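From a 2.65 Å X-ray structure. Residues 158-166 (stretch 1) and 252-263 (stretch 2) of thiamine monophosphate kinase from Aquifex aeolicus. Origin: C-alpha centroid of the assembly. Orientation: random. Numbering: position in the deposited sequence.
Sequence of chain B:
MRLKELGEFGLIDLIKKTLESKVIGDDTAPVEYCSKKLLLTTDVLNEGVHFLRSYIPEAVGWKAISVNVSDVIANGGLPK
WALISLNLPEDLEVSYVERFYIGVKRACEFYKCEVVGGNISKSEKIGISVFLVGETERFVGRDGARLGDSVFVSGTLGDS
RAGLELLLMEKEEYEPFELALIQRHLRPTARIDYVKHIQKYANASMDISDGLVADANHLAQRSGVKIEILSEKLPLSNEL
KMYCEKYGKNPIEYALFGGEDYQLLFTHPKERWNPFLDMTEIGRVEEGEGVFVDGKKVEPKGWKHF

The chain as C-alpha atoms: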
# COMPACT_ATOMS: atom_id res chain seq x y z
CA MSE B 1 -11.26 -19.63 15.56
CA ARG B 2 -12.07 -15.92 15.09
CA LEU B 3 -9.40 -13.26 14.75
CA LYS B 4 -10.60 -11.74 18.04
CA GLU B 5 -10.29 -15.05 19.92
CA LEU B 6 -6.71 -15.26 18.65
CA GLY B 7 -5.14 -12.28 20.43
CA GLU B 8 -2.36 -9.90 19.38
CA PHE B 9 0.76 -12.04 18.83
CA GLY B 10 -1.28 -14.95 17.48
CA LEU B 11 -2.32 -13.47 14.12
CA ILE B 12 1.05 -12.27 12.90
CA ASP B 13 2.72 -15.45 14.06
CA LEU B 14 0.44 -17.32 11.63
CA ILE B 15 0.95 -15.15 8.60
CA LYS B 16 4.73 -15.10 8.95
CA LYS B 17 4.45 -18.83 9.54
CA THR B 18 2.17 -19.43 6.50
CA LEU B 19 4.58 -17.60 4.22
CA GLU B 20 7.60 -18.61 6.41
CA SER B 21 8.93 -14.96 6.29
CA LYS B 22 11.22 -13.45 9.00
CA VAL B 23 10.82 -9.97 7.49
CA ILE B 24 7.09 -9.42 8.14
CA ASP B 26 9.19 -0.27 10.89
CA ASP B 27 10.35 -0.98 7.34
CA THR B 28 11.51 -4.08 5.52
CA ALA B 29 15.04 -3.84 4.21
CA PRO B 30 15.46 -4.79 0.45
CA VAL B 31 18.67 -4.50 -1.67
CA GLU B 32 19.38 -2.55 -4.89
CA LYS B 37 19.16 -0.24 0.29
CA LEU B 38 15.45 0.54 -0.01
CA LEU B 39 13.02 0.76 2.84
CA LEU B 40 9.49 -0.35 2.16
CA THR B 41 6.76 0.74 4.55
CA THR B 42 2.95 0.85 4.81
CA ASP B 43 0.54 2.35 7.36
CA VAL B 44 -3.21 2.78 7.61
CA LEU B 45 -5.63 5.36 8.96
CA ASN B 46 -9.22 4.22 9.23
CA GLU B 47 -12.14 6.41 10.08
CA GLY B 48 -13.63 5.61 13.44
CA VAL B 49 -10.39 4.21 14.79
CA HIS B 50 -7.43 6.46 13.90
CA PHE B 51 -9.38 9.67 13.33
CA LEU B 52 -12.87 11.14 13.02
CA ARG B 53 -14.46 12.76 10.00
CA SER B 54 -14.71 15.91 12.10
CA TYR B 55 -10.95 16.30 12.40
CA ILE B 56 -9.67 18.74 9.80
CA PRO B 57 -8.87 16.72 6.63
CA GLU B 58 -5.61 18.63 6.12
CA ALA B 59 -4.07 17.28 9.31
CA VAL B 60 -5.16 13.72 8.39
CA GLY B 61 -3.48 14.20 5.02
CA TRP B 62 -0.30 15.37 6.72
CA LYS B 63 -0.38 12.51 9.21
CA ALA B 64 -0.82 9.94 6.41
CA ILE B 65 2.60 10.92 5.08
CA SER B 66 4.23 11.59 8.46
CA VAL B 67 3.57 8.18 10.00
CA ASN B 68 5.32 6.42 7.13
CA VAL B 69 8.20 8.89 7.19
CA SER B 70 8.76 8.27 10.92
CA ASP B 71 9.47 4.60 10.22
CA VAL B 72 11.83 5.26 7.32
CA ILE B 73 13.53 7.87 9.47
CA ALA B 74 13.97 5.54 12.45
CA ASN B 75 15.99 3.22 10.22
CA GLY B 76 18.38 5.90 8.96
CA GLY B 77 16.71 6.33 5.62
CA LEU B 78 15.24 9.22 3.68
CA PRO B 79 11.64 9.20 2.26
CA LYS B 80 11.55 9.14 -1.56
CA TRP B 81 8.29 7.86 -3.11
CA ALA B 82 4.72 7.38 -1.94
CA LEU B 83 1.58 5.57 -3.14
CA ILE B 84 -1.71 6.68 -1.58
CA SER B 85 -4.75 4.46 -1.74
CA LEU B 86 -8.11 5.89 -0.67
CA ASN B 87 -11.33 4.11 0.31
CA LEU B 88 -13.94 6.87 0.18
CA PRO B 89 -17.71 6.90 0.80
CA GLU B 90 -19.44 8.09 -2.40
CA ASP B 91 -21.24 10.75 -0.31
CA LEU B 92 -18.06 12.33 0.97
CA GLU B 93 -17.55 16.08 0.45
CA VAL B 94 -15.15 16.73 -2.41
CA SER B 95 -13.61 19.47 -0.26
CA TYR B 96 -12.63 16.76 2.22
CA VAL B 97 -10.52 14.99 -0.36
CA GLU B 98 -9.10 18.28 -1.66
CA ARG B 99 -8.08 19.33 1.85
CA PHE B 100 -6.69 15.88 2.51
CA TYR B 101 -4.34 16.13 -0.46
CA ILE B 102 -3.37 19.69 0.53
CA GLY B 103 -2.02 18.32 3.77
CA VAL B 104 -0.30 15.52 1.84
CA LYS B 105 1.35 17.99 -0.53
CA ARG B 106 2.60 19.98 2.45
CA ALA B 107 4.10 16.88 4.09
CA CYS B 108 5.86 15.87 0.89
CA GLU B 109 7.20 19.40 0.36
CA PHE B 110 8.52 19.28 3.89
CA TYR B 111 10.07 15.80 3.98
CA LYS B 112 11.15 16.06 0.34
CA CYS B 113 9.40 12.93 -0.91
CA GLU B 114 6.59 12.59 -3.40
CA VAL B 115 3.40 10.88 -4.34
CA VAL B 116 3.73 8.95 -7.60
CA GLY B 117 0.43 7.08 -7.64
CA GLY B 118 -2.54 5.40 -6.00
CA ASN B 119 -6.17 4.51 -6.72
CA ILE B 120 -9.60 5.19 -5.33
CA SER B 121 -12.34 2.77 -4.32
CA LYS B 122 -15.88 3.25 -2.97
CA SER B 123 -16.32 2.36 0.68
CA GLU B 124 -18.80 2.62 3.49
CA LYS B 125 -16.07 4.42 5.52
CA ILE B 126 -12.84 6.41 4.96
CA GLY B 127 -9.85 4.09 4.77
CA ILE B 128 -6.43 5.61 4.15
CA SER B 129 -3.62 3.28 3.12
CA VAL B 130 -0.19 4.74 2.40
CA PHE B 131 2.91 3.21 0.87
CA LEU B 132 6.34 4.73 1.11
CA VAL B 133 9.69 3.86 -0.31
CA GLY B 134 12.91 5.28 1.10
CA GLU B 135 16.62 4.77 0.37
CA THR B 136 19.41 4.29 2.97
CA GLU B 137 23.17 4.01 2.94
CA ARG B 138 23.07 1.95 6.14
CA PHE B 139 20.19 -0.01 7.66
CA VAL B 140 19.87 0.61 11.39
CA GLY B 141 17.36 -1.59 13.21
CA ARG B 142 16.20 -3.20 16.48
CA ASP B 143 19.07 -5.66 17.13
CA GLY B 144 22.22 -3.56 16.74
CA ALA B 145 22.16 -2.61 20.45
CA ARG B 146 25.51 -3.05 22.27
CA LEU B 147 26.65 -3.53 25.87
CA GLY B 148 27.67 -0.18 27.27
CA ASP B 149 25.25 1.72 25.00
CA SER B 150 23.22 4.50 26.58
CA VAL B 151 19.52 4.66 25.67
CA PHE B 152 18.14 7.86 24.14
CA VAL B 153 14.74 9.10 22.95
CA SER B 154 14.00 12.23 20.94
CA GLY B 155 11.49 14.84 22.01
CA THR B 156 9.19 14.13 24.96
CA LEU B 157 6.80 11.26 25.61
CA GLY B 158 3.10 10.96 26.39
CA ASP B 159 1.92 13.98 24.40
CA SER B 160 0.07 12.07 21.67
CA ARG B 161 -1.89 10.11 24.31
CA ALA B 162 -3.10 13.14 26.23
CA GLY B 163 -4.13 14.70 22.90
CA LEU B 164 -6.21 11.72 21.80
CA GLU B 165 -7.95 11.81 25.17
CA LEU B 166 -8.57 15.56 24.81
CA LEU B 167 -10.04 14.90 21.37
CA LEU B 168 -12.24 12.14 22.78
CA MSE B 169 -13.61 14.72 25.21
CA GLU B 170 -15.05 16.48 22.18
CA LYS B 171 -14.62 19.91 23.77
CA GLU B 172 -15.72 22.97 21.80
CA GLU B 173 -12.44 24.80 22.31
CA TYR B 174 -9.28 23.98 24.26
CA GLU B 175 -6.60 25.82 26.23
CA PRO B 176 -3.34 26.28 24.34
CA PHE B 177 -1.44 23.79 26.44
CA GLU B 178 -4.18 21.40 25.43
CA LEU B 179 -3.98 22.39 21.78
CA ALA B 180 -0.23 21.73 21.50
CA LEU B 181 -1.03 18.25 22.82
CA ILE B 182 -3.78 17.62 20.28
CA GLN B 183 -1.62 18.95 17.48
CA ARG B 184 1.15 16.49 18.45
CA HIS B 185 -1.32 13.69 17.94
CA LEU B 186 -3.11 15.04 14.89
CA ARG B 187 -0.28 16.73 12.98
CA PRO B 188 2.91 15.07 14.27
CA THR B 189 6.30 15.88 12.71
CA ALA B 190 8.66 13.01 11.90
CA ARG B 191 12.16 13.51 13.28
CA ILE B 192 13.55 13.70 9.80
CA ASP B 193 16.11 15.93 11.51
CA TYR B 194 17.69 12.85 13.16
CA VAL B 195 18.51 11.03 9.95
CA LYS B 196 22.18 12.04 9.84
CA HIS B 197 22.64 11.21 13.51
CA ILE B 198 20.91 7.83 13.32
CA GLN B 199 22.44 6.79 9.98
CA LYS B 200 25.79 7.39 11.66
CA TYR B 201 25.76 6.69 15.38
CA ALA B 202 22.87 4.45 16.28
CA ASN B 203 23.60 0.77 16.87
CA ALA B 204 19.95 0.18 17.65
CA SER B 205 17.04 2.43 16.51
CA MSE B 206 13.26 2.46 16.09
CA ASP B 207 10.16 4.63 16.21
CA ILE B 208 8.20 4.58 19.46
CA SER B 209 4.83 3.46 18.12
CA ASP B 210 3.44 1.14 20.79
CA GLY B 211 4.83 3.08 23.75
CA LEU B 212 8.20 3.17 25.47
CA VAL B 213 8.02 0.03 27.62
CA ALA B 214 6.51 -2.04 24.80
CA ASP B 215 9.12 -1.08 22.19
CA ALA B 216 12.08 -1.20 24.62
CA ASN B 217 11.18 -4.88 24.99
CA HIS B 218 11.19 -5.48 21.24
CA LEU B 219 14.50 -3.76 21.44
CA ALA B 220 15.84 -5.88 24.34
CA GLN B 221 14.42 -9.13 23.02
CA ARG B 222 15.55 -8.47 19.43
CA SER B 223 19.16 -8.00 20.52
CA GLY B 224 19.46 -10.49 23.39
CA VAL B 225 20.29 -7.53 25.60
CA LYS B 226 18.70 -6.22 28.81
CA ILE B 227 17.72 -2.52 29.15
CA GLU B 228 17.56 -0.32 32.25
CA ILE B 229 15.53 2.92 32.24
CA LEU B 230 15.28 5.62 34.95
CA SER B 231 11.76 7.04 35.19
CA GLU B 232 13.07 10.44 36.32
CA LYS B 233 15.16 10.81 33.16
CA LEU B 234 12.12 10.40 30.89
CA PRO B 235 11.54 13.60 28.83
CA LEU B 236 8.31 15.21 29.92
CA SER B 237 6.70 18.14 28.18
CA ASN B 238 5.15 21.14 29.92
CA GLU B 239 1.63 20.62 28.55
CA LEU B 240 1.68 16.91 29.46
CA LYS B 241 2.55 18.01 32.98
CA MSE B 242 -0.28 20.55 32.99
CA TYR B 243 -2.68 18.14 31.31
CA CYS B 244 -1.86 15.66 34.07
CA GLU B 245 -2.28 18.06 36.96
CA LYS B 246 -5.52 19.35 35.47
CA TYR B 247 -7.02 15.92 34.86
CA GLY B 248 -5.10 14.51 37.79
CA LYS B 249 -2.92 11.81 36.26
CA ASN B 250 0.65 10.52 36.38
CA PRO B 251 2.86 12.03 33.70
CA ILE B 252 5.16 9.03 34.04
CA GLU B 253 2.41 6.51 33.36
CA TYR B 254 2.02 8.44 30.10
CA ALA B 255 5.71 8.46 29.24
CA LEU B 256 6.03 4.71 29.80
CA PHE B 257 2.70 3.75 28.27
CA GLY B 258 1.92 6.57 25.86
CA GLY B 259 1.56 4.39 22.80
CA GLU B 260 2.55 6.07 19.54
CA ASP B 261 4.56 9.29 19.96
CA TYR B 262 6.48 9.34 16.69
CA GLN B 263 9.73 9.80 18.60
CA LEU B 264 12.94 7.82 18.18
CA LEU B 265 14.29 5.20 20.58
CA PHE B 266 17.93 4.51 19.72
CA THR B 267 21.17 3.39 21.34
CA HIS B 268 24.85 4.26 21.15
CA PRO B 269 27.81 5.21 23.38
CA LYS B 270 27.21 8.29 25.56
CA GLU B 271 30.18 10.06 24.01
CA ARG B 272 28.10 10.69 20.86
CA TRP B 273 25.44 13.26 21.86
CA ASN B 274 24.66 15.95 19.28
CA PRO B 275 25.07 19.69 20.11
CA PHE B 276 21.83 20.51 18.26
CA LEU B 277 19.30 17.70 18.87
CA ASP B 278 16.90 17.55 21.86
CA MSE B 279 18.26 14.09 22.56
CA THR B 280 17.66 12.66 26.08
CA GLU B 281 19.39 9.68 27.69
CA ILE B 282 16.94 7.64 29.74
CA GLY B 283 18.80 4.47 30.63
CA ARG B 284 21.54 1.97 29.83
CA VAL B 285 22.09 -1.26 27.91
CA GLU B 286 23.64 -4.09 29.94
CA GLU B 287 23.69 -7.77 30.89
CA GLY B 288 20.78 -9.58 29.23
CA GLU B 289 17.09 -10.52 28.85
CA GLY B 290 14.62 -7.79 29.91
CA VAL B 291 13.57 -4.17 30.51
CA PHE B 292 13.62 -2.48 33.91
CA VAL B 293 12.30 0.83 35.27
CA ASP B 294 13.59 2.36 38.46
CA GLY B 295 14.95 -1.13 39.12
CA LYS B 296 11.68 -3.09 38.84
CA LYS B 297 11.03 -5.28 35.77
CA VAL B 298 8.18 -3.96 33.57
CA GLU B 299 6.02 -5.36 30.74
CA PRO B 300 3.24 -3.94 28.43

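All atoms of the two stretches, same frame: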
# COMPACT_ATOMS: atom_id res chain seq x y z
N GLY B 158 4.43 10.87 25.79
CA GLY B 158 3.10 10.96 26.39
C GLY B 158 2.16 11.96 25.75
O GLY B 158 0.94 11.84 25.87
N ASP B 159 2.72 12.93 25.05
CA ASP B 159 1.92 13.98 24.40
C ASP B 159 0.79 13.49 23.51
O ASP B 159 -0.35 13.93 23.67
CB ASP B 159 2.85 14.92 23.62
CG ASP B 159 3.88 15.58 24.52
OD1 ASP B 159 4.78 14.88 25.03
OD2 ASP B 159 3.79 16.80 24.73
N SER B 160 1.09 12.60 22.58
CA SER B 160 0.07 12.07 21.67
C SER B 160 -1.11 11.45 22.45
O SER B 160 -2.27 11.64 22.10
CB SER B 160 0.72 11.05 20.73
OG SER B 160 -0.14 10.62 19.70
N ARG B 161 -0.82 10.73 23.52
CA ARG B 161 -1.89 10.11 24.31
C ARG B 161 -2.84 11.08 24.99
O ARG B 161 -4.04 10.85 25.05
CB ARG B 161 -1.30 9.17 25.36
CG ARG B 161 -2.30 8.72 26.40
CD ARG B 161 -1.75 7.56 27.20
NE ARG B 161 -2.43 7.40 28.48
CZ ARG B 161 -2.33 6.32 29.24
NH1 ARG B 161 -1.58 5.29 28.85
NH2 ARG B 161 -2.98 6.26 30.40
N ALA B 162 -2.28 12.15 25.54
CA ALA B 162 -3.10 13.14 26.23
C ALA B 162 -3.97 13.86 25.19
O ALA B 162 -5.12 14.22 25.46
CB ALA B 162 -2.20 14.14 26.98
N GLY B 163 -3.41 14.05 23.99
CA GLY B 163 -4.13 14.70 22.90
C GLY B 163 -5.31 13.90 22.38
O GLY B 163 -6.36 14.46 22.08
N LEU B 164 -5.14 12.59 22.26
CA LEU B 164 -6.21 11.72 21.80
C LEU B 164 -7.34 11.73 22.82
O LEU B 164 -8.53 11.70 22.46
CB LEU B 164 -5.69 10.29 21.61
CG LEU B 164 -6.76 9.23 21.31
CD1 LEU B 164 -7.59 9.65 20.11
CD2 LEU B 164 -6.08 7.88 21.06
N GLU B 165 -6.97 11.78 24.09
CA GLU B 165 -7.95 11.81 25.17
C GLU B 165 -8.68 13.15 25.16
O GLU B 165 -9.89 13.18 25.42
CB GLU B 165 -7.27 11.58 26.52
CG GLU B 165 -6.90 10.12 26.79
CD GLU B 165 -5.89 9.98 27.92
OE1 GLU B 165 -5.96 10.76 28.88
OE2 GLU B 165 -5.03 9.10 27.84
N LEU B 166 -7.96 14.23 24.88
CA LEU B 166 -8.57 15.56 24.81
C LEU B 166 -9.54 15.59 23.62
O LEU B 166 -10.63 16.18 23.68
CB LEU B 166 -7.50 16.65 24.65
CG LEU B 166 -6.54 16.96 25.81
CD1 LEU B 166 -5.63 18.14 25.47
CD2 LEU B 166 -7.33 17.29 27.05
N ILE B 252 4.32 10.19 34.31
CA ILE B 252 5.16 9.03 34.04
C ILE B 252 4.40 7.88 33.40
O ILE B 252 4.87 7.26 32.44
CB ILE B 252 5.85 8.52 35.32
CG1 ILE B 252 6.66 9.67 35.95
CG2 ILE B 252 6.79 7.35 34.99
CD1 ILE B 252 7.84 10.11 35.11
N GLU B 253 3.22 7.59 33.91
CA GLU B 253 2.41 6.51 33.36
C GLU B 253 2.17 6.78 31.87
O GLU B 253 1.95 5.87 31.07
CB GLU B 253 1.09 6.42 34.13
CG GLU B 253 0.40 5.08 34.04
CD GLU B 253 -0.93 5.19 33.32
OE1 GLU B 253 -1.73 6.11 33.67
OE2 GLU B 253 -1.19 4.35 32.41
N TYR B 254 2.22 8.06 31.50
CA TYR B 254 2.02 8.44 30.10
C TYR B 254 3.30 8.29 29.30
O TYR B 254 3.26 7.90 28.13
CB TYR B 254 1.52 9.89 30.01
CG TYR B 254 0.02 10.02 30.15
CD1 TYR B 254 -0.63 9.52 31.28
CD2 TYR B 254 -0.75 10.63 29.16
CE1 TYR B 254 -2.01 9.61 31.42
CE2 TYR B 254 -2.14 10.73 29.28
CZ TYR B 254 -2.76 10.21 30.41
OH TYR B 254 -4.13 10.28 30.55
N ALA B 255 4.44 8.58 29.92
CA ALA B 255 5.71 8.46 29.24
C ALA B 255 6.06 6.99 28.99
O ALA B 255 6.61 6.64 27.94
CB ALA B 255 6.81 9.13 30.05
N LEU B 256 5.73 6.12 29.94
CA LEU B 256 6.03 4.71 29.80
C LEU B 256 4.99 3.99 28.94
O LEU B 256 5.32 3.08 28.16
CB LEU B 256 6.12 4.05 31.19
CG LEU B 256 7.25 4.59 32.07
CD1 LEU B 256 7.01 4.23 33.53
CD2 LEU B 256 8.57 4.06 31.56
N PHE B 257 3.74 4.39 29.06
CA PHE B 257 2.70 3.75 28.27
C PHE B 257 1.91 4.71 27.40
O PHE B 257 0.69 4.63 27.36
CB PHE B 257 1.75 3.00 29.20
CG PHE B 257 2.42 1.99 30.07
CD1 PHE B 257 2.92 2.34 31.32
CD2 PHE B 257 2.58 0.67 29.62
CE1 PHE B 257 3.55 1.41 32.12
CE2 PHE B 257 3.21 -0.27 30.41
CZ PHE B 257 3.70 0.09 31.67
N GLY B 258 2.61 5.59 26.69
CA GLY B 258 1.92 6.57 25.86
C GLY B 258 1.56 6.11 24.46
O GLY B 258 1.01 6.89 23.67
N GLY B 259 1.87 4.87 24.13
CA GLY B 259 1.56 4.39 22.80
C GLY B 259 2.40 5.15 21.78
O GLY B 259 3.55 5.52 22.06
N GLU B 260 1.83 5.39 20.61
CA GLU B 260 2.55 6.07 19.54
C GLU B 260 2.83 7.55 19.78
O GLU B 260 1.90 8.33 19.98
CB GLU B 260 1.79 5.91 18.23
CG GLU B 260 2.29 6.77 17.08
CD GLU B 260 3.54 6.22 16.41
OE1 GLU B 260 3.46 5.17 15.75
OE2 GLU B 260 4.61 6.86 16.55
N ASP B 261 4.11 7.91 19.75
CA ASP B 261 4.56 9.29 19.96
C ASP B 261 5.36 9.84 18.79
O ASP B 261 5.67 11.02 18.74
CB ASP B 261 5.44 9.39 21.20
CG ASP B 261 4.65 9.76 22.43
OD1 ASP B 261 4.03 10.84 22.40
OD2 ASP B 261 4.67 8.98 23.40
N TYR B 262 5.70 8.97 17.86
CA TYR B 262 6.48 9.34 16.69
C TYR B 262 7.84 9.91 17.07
O TYR B 262 8.37 10.80 16.41
CB TYR B 262 5.72 10.36 15.84
CG TYR B 262 4.26 10.04 15.68
CD1 TYR B 262 3.30 10.75 16.39
CD2 TYR B 262 3.85 9.02 14.82
CE1 TYR B 262 1.95 10.45 16.26
CE2 TYR B 262 2.50 8.71 14.68
CZ TYR B 262 1.55 9.43 15.41
OH TYR B 262 0.21 9.12 15.30
N GLN B 263 8.40 9.39 18.16
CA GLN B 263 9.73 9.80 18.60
C GLN B 263 10.66 8.60 18.43
O GLN B 263 10.22 7.46 18.35
CB GLN B 263 9.71 10.25 20.07
CG GLN B 263 9.00 11.58 20.31
CD GLN B 263 9.59 12.74 19.51
OE1 GLN B 263 10.43 12.55 18.63
NE2 GLN B 263 9.14 13.94 19.81
O HOH W 1 -1.74 2.73 30.39

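This is a mainly polar contact in which the N-terminal end of one helix packs against the end of another and the loop that follows it, burying 547 Å² in total. Arg-161 is its centre. Its extended side chain lies over one face of the buried Tyr-254 ring, and CZ of Arg-161 sits 4.1 Å from the centroid of that ring in a cation-pi contact. The long chain reaches two further partners. Arg-161 NH1 donates to Phe-257 O at 2.8 Å. Arg-161 NH2 forms a salt bridge with Glu-253 OE2 at 3.3 Å, a weak hydrogen bond. A water also links Arg-161 NH1 to Glu-253 OE2.

The edge of the tyrosine is used as well. Tyr-254 OH donates to Glu-165 OE1 at 2.5 Å. Within its own helix, Glu-165 OE2 forms a salt bridge with Arg-161 NE at 3.2 Å, a weak hydrogen bond. One carboxylate thus ties ring and guanidinium together.

Buried Asp-261 accepts from backbone amides at the helix start: Gly-158 N to OD2 of Asp-261 at 3.1 Å, and, weakly, Ser-160 N to OD1 of Asp-261 at 3.4 Å. Ser-160 OG donates weakly to Glu-260 O at 3.1 Å.

Gly-158 and Gly-258 let the backbones approach, with CA atoms 4.6 Å apart. A CB on Gly-158 would crowd Tyr-254 CB, and its backbone angles alone call for glycine. One on Gly-258 would lie a tight 3.2 Å from Gly-158 CA; locally, it would also clash with Tyr-254 O.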